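CSOR (Streptomyces lividans, PDB 4ADZ) senses copper and, as a copper-sensitive operon repressor, probably holds copper-resistance genes silent until copper binding releases the repressor from DNA. Local coordinates at residues Gly63-Arg66 against Gly67-Arg70; Glu74-Tyr77 against Cys78-Leu82; Lys128-Gly131 against Arg132-Thr136. One frame throughout, in Å; residues are numbered along the deposited sequence. Where two conformers were deposited one is given.

Contact 1: residues Gly63-Arg66 against Gly67-Arg70. With SO4 (sulfate ion), chain D; SO4 (sulfate ion), chain F.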
loop_
_atom_site.group_PDB
_atom_site.type_symbol
_atom_site.label_atom_id
_atom_site.label_comp_id
_atom_site.label_asym_id
_atom_site.label_seq_id
_atom_site.Cartn_x
_atom_site.Cartn_y
_atom_site.Cartn_z
ATOM N N GLY A 63 18.789 4.028 11.466
ATOM C CA GLY A 63 19.639 5.025 10.782
ATOM C C GLY A 63 18.837 6.009 9.932
ATOM O O GLY A 63 19.007 7.243 9.997
ATOM N N GLN A 64 17.917 5.456 9.166
ATOM C CA GLN A 64 16.994 6.258 8.326
ATOM C C GLN A 64 16.095 7.137 9.148
ATOM O O GLN A 64 15.863 8.274 8.807
ATOM C CB GLN A 64 16.211 5.331 7.381
ATOM C CG GLN A 64 17.051 4.607 6.323
ATOM C CD GLN A 64 16.153 3.639 5.558
ATOM O OE1 GLN A 64 15.528 2.796 6.156
ATOM N NE2 GLN A 64 16.015 3.827 4.248
ATOM N N ILE A 65 15.569 6.630 10.271
ATOM C CA ILE A 65 14.691 7.380 11.079
ATOM C C ILE A 65 15.475 8.514 11.777
ATOM O O ILE A 65 14.957 9.642 11.943
ATOM C CB ILE A 65 13.934 6.555 12.127
ATOM C CG1 ILE A 65 13.259 5.331 11.517
ATOM C CG2 ILE A 65 12.942 7.424 12.879
ATOM C CD1 ILE A 65 12.276 5.606 10.365
ATOM N N ARG A 66 16.695 8.242 12.232
ATOM C CA ARG A 66 17.527 9.295 12.773
ATOM C C ARG A 66 17.754 10.384 11.739
ATOM O O ARG A 66 17.743 11.572 12.081
ATOM C CB ARG A 66 18.870 8.743 13.296
ATOM C CG ARG A 66 18.654 7.932 14.582
ATOM C CD ARG A 66 19.967 7.634 15.323
ATOM N NE ARG A 66 20.890 6.986 14.447
ATOM C CZ ARG A 66 21.052 5.664 14.302
ATOM N NH1 ARG A 66 20.407 4.821 15.025
ATOM N NH2 ARG A 66 21.894 5.223 13.429
ATOM N N GLY A 67 18.010 9.968 10.509
ATOM C CA GLY A 67 18.061 10.864 9.351
ATOM C C GLY A 67 16.841 11.730 9.158
ATOM O O GLY A 67 16.951 12.964 8.957
ATOM N N LEU A 68 15.659 11.133 9.259
ATOM C CA LEU A 68 14.437 11.901 9.228
ATOM C C LEU A 68 14.371 12.961 10.329
ATOM O O LEU A 68 13.900 14.095 10.109
ATOM C CB LEU A 68 13.207 10.989 9.360
ATOM C CG LEU A 68 12.901 10.159 8.124
ATOM C CD1 LEU A 68 11.848 9.098 8.501
ATOM C CD2 LEU A 68 12.492 11.084 6.971
ATOM N N GLN A 69 14.790 12.605 11.547
ATOM C CA GLN A 69 14.752 13.600 12.642
ATOM C C GLN A 69 15.662 14.786 12.350
ATOM O O GLN A 69 15.266 15.917 12.597
ATOM C CB GLN A 69 15.169 12.937 13.972
ATOM C CG GLN A 69 14.194 11.821 14.336
ATOM C CD GLN A 69 14.635 10.949 15.517
ATOM O OE1 GLN A 69 15.527 10.109 15.368
ATOM N NE2 GLN A 69 13.994 11.111 16.670
ATOM N N ARG A 70 16.849 14.506 11.854
ATOM C CA ARG A 70 17.822 15.550 11.480
ATOM C C ARG A 70 17.250 16.407 10.353
ATOM O O ARG A 70 17.419 17.635 10.352
ATOM C CB ARG A 70 19.154 14.995 11.046
ATOM C CG ARG A 70 19.940 14.410 12.229
ATOM C CD ARG A 70 21.379 14.163 11.846
ATOM N NE ARG A 70 21.534 13.163 10.807
ATOM C CZ ARG A 70 21.569 11.847 10.999
ATOM N NH1 ARG A 70 21.484 11.294 12.231
ATOM N NH2 ARG A 70 21.782 11.079 9.956
HETATM S S SO4 D . 23.879 8.633 12.795
HETATM O O1 SO4 D . 22.388 8.584 12.682
HETATM O O2 SO4 D . 24.049 9.658 13.855
HETATM O O3 SO4 D . 24.524 9.092 11.532
HETATM O O4 SO4 D . 24.375 7.302 13.052
HETATM S S SO4 F . 19.325 5.449 18.390
HETATM O O1 SO4 F . 19.141 5.268 16.953
HETATM O O2 SO4 F . 18.480 6.604 18.802
HETATM O O3 SO4 F . 20.729 5.703 18.782
HETATM O O4 SO4 F . 18.889 4.204 19.084
HETATM O O HOH W 1 21.478 8.377 10.167
#

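Contact 2: residues Glu74-Tyr77 against Cys78-Leu82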
loop_
_atom_site.group_PDB
_atom_site.type_symbol
_atom_site.label_atom_id
_atom_site.label_comp_id
_atom_site.label_asym_id
_atom_site.label_seq_id
_atom_site.Cartn_x
_atom_site.Cartn_y
_atom_site.Cartn_z
ATOM N N GLU A 74 16.469 20.390 10.780
ATOM C CA GLU A 74 17.164 21.333 9.911
ATOM C C GLU A 74 16.256 21.998 8.873
ATOM O O GLU A 74 16.755 22.671 7.962
ATOM C CB GLU A 74 18.301 20.628 9.214
ATOM C CG GLU A 74 19.367 20.079 10.183
ATOM C CD GLU A 74 20.201 18.946 9.577
ATOM O OE1 GLU A 74 19.960 18.582 8.390
ATOM O OE2 GLU A 74 21.102 18.399 10.289
ATOM N N ASP A 75 14.952 21.814 9.000
ATOM C CA ASP A 75 13.923 22.426 8.133
ATOM C C ASP A 75 14.149 22.096 6.664
ATOM O O ASP A 75 13.987 22.950 5.782
ATOM C CB ASP A 75 13.852 23.965 8.304
ATOM C CG ASP A 75 13.662 24.398 9.761
ATOM O OD1 ASP A 75 13.059 23.668 10.580
ATOM O OD2 ASP A 75 14.120 25.509 10.081
ATOM N N VAL A 76 14.514 20.849 6.412
ATOM C CA VAL A 76 14.692 20.320 5.059
ATOM C C VAL A 76 13.356 20.346 4.319
ATOM O O VAL A 76 12.265 20.126 4.899
ATOM C CB VAL A 76 15.371 18.919 5.062
ATOM C CG1 VAL A 76 15.281 18.181 3.705
ATOM C CG2 VAL A 76 16.840 19.016 5.526
ATOM N N TYR A 77 13.413 20.647 3.014
ATOM C CA TYR A 77 12.200 20.735 2.213
ATOM C C TYR A 77 11.350 19.456 2.362
ATOM O O TYR A 77 11.837 18.324 2.326
ATOM C CB TYR A 77 12.586 20.921 0.767
ATOM C CG TYR A 77 11.449 21.089 -0.219
ATOM C CD1 TYR A 77 10.524 22.108 -0.076
ATOM C CD2 TYR A 77 11.389 20.301 -1.357
ATOM C CE1 TYR A 77 9.520 22.331 -0.995
ATOM C CE2 TYR A 77 10.384 20.502 -2.287
ATOM C CZ TYR A 77 9.439 21.486 -2.079
ATOM O OH TYR A 77 8.445 21.705 -2.994
ATOM N N CYS A 78 10.073 19.683 2.535
ATOM C CA CYS A 78 9.209 18.553 2.880
ATOM C C CYS A 78 9.185 17.414 1.884
ATOM O O CYS A 78 9.103 16.263 2.294
ATOM C CB CYS A 78 7.851 19.033 3.193
ATOM S SG CYS A 78 7.153 19.776 1.727
ATOM N N ILE A 79 9.297 17.661 0.579
ATOM C CA ILE A 79 9.333 16.592 -0.399
ATOM C C ILE A 79 10.556 15.661 -0.235
ATOM O O ILE A 79 10.432 14.487 -0.389
ATOM C CB ILE A 79 9.208 17.107 -1.862
ATOM C CG1 ILE A 79 7.917 17.932 -1.999
ATOM C CG2 ILE A 79 9.293 15.964 -2.877
ATOM C CD1 ILE A 79 6.604 17.160 -1.863
ATOM N N ASP A 80 11.728 16.219 0.082
ATOM C CA ASP A 80 12.929 15.468 0.296
ATOM C C ASP A 80 12.687 14.576 1.536
ATOM O O ASP A 80 13.103 13.417 1.531
ATOM C CB ASP A 80 14.091 16.439 0.501
ATOM C CG ASP A 80 15.424 15.812 0.427
ATOM O OD1 ASP A 80 15.628 14.870 -0.360
ATOM O OD2 ASP A 80 16.361 16.299 1.133
ATOM N N ILE A 81 11.984 15.104 2.538
ATOM C CA ILE A 81 11.655 14.269 3.702
ATOM C C ILE A 81 10.730 13.115 3.317
ATOM O O ILE A 81 10.935 11.953 3.755
ATOM C CB ILE A 81 11.069 15.096 4.864
ATOM C CG1 ILE A 81 12.093 16.158 5.334
ATOM C CG2 ILE A 81 10.718 14.170 6.042
ATOM C CD1 ILE A 81 11.587 17.162 6.393
ATOM N N LEU A 82 9.689 13.415 2.547
ATOM C CA LEU A 82 8.789 12.370 2.038
ATOM C C LEU A 82 9.503 11.302 1.275
ATOM O O LEU A 82 9.265 10.103 1.484
ATOM C CB LEU A 82 7.652 12.952 1.218
ATOM C CG LEU A 82 6.680 13.869 1.927
ATOM C CD1 LEU A 82 5.591 14.419 0.959
ATOM C CD2 LEU A 82 6.026 13.170 3.092
#

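Contact 3: residues Lys128-Gly131 against Arg132-Thr136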
loop_
_atom_site.group_PDB
_atom_site.type_symbol
_atom_site.label_atom_id
_atom_site.label_comp_id
_atom_site.label_asym_id
_atom_site.label_seq_id
_atom_site.Cartn_x
_atom_site.Cartn_y
_atom_site.Cartn_z
ATOM N N LYS A 128 -3.750 -13.328 7.682
ATOM C CA LYS A 128 -4.145 -12.127 8.375
ATOM C C LYS A 128 -2.993 -11.082 8.516
ATOM O O LYS A 128 -3.191 -9.880 8.273
ATOM C CB LYS A 128 -4.772 -12.424 9.729
ATOM C CG LYS A 128 -6.165 -13.040 9.653
ATOM C CD LYS A 128 -6.713 -13.451 10.998
ATOM C CE LYS A 128 -7.993 -14.262 10.779
ATOM N NZ LYS A 128 -8.702 -14.538 12.052
ATOM N N ALA A 129 -1.802 -11.572 8.875
ATOM C CA ALA A 129 -0.617 -10.729 8.954
ATOM C C ALA A 129 -0.346 -10.133 7.569
ATOM O O ALA A 129 0.018 -8.972 7.465
ATOM C CB ALA A 129 0.623 -11.496 9.442
ATOM N N ILE A 130 -0.539 -10.917 6.509
ATOM C CA ILE A 130 -0.307 -10.426 5.144
ATOM C C ILE A 130 -1.335 -9.320 4.844
ATOM O O ILE A 130 -0.989 -8.270 4.292
ATOM C CB ILE A 130 -0.387 -11.535 4.106
ATOM C CG1 ILE A 130 0.822 -12.498 4.205
ATOM C CG2 ILE A 130 -0.452 -10.947 2.681
ATOM C CD1 ILE A 130 0.570 -13.863 3.595
ATOM N N GLY A 131 -2.571 -9.539 5.242
ATOM C CA GLY A 131 -3.624 -8.511 5.088
ATOM C C GLY A 131 -3.271 -7.203 5.786
ATOM O O GLY A 131 -3.415 -6.120 5.199
ATOM N N ARG A 132 -2.699 -7.301 6.985
ATOM C CA ARG A 132 -2.374 -6.121 7.760
ATOM C C ARG A 132 -1.197 -5.387 7.054
ATOM O O ARG A 132 -1.221 -4.142 6.920
ATOM C CB ARG A 132 -2.121 -6.512 9.210
ATOM C CG ARG A 132 -1.538 -5.439 10.118
ATOM C CD ARG A 132 -2.545 -4.424 10.617
ATOM N NE ARG A 132 -1.783 -3.385 11.312
ATOM C CZ ARG A 132 -2.144 -2.129 11.540
ATOM N NH1 ARG A 132 -3.347 -1.657 11.185
ATOM N NH2 ARG A 132 -1.256 -1.342 12.165
ATOM N N LEU A 133 -0.226 -6.149 6.572
ATOM C CA LEU A 133 0.878 -5.638 5.743
ATOM C C LEU A 133 0.385 -4.926 4.483
ATOM O O LEU A 133 0.886 -3.823 4.126
ATOM C CB LEU A 133 1.827 -6.760 5.348
ATOM C CG LEU A 133 3.124 -6.497 4.577
ATOM C CD1 LEU A 133 3.946 -5.385 5.215
ATOM C CD2 LEU A 133 3.972 -7.776 4.544
ATOM N N LEU A 134 -0.591 -5.507 3.821
ATOM C CA LEU A 134 -1.160 -4.876 2.638
ATOM C C LEU A 134 -1.817 -3.521 2.872
ATOM O O LEU A 134 -1.912 -2.713 1.942
ATOM C CB LEU A 134 -2.078 -5.854 1.910
ATOM C CG LEU A 134 -1.425 -7.090 1.240
ATOM C CD1 LEU A 134 -2.535 -7.942 0.640
ATOM C CD2 LEU A 134 -0.329 -6.778 0.223
ATOM N N ARG A 135 -2.313 -3.287 4.075
ATOM C CA ARG A 135 -3.039 -2.089 4.439
ATOM C C ARG A 135 -2.116 -0.960 4.837
ATOM O O ARG A 135 -2.598 0.123 5.217
ATOM C CB ARG A 135 -3.967 -2.340 5.624
ATOM C CG ARG A 135 -5.288 -2.956 5.287
ATOM C CD ARG A 135 -6.174 -2.978 6.534
ATOM N NE ARG A 135 -5.830 -4.024 7.503
ATOM C CZ ARG A 135 -6.131 -5.328 7.375
ATOM N NH1 ARG A 135 -6.783 -5.795 6.302
ATOM N NH2 ARG A 135 -5.776 -6.180 8.324
ATOM N N THR A 136 -0.811 -1.230 4.802
ATOM C CA THR A 136 0.197 -0.172 4.784
ATOM C C THR A 136 0.769 -0.144 3.354
ATOM O O THR A 136 1.959 0.061 3.132
ATOM C CB THR A 136 1.305 -0.368 5.858
ATOM O OG1 THR A 136 0.819 -1.121 7.000
ATOM C CG2 THR A 136 1.807 0.960 6.313
ATOM O OXT THR A 136 0.047 -0.318 2.341
HETATM O O HOH W 2 -5.686 -8.686 8.716
#

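Contact 1: residues Gly63-Arg66 against Gly67-Arg70
R66 and R70, one turn apart on helix 48-73, reach out to the same sulfate oxygen. R66 NE meets O1 of the chain D sulfate at 2.8 Å, almost straight at 172° and in the guanidinium plane, while R70 NH1 gives that O1 a second bond of 2.9 Å. R66 NH1 turns to the chain F sulfate. Both arginine chains run back toward the helix start, bent at chi3 (-55° in R66), and their guanidinium groups meet the chain D sulfate from two sides. A water adds a third hydrogen bond to O1, also donating to G63 O and accepting from R70 NH2.

The backbone bonds are plain alpha-helical ones, from G67 N to G63 O through R70 N to R66 O. R66 O also lies over one face of the R70 guanidinium.

On the other side of the helix the contact is apolar: I65 CD1 touches L68 CD1 at 4.0 Å, and L68 packs on I81 of helix 78-114.

On a third side, Q69 crosses R66, its CG against I65 O at 3.3 Å and its OE1 against R66 CA at 3.4 Å; cut back to alanine, this position would probably leave I65 O and R66 CA uncovered and open a gap beside L58 of the second subunit.

The sulfates probably come from the crystallisation liquor, but two arginines converging on one anion might suit a phosphate, consistent with a DNA-binding repressor.

Contact 2: residues Glu74-Tyr77 against Cys78-Leu82
Y77 lays its ring beside I79 at the N-terminus of helix 78-114, where Y77 itself is the N-cap residue. The two side chains run side by side in the same direction, and CE2 of the ring rests on I79 CG1 at 3.6 Å. With CG anti to the backbone N (chi1 -178°), the ring is laid across the start of the helix, and I79 N sits over one face, toward the rim. The sulfur of C78, which has two conformers, stands in one of them 4.7 Å from the Y77 ring centroid, a distant and doubtful contact. The phenol OH reaches beyond this turn to hydrogen-bond with E125 and K122 of the second subunit, so the tyrosine joins the helix start to the neighbouring chain.

V76 approaches the helix from another side. The V76 and D80 side chains cross obliquely, with V76 CG1 3.4 Å from D80 OD2 and 4.1 Å from I81 CG1; both V76 and I81 also pack on M71 of helix 48-73. Just before V76, D75 has positive phi and is the C-prime residue of the Schellman motif that closes helix 48-73, so one short linker ends one helix and starts the next. D75 OD1 salt-bridges K51 of the second subunit.

The first turn closes on Y77 O: I81 N donates to it at 3.2 Å, and D80 N adds a weak bond at 3.1 Å with an N-H...O angle of 122°.

Contact 3: residues Lys128-Gly131 against Arg132-Thr136
R135 folds its guanidinium back over the carbonyl of G131, whose O sits 3.5 Å above the plane and over its centre. This is the C-terminal turn of helix 116-134, the last helix of the chain. Two torsions bring the arginine there: CG points away from the carbonyl carbon (chi1 -82°), and the chain then bends at chi3 (-76°), turning the flat group back along the helix. A cation laid over a carbonyl oxygen near a helix C-terminus is likely to be electrostatically favourable, since the helix dipole gathers negative charge at this end. At its edge the same group holds a water in plane: NH2 donates to the water, which in turn donates to K128 O at 2.8 Å. The arginine is thereby linked to a carbonyl almost two turns back.

K128 O is gripped twice, by that water and by R132 N at 2.9 Å. The bonds of L133 N to A129 O and of L134 N to I130 O continue the regular pattern, but R135 N to G131 O is weak, with an N-H...O angle of 130°, as the helix gives way to its end.

The buried side of the turn is aliphatic. I130 and L134 lie alongside each other and point the same way. Around them, I130 packs on L100 of helix 78-114 and on L97 of the third subunit, L133 on A96 of the same chain, and L134 on Q93 of the third subunit, so this terminal turn sits where subunits of the tetramer meet. I130 CG2 comes to 4.2 Å from L134 CD1, and L134 CG rests 3.3 Å from I130 O.

Overall arrangement
All three contacts are local, one on each helix or helix start of an all-helical chain. Contacts 1 and 2 sit far from the chain's centre, with their own centres about 12 Å apart, and touch where L68 of helix 48-73 packs on I81 of helix 78-114. Contact 3, about 11 Å from that centre, is nearer the middle, touches neither, and holds more buried residues. Its apolar face is shared between helix 78-114 and the third subunit. Contacts 1 and 3 both set arginine at the surface, but those of contact 1 reach out to anions while R135 of contact 3 folds back on a carbonyl. Contact 2 is instead a joint between helices, led by an aromatic ring. Each also meets the second subunit.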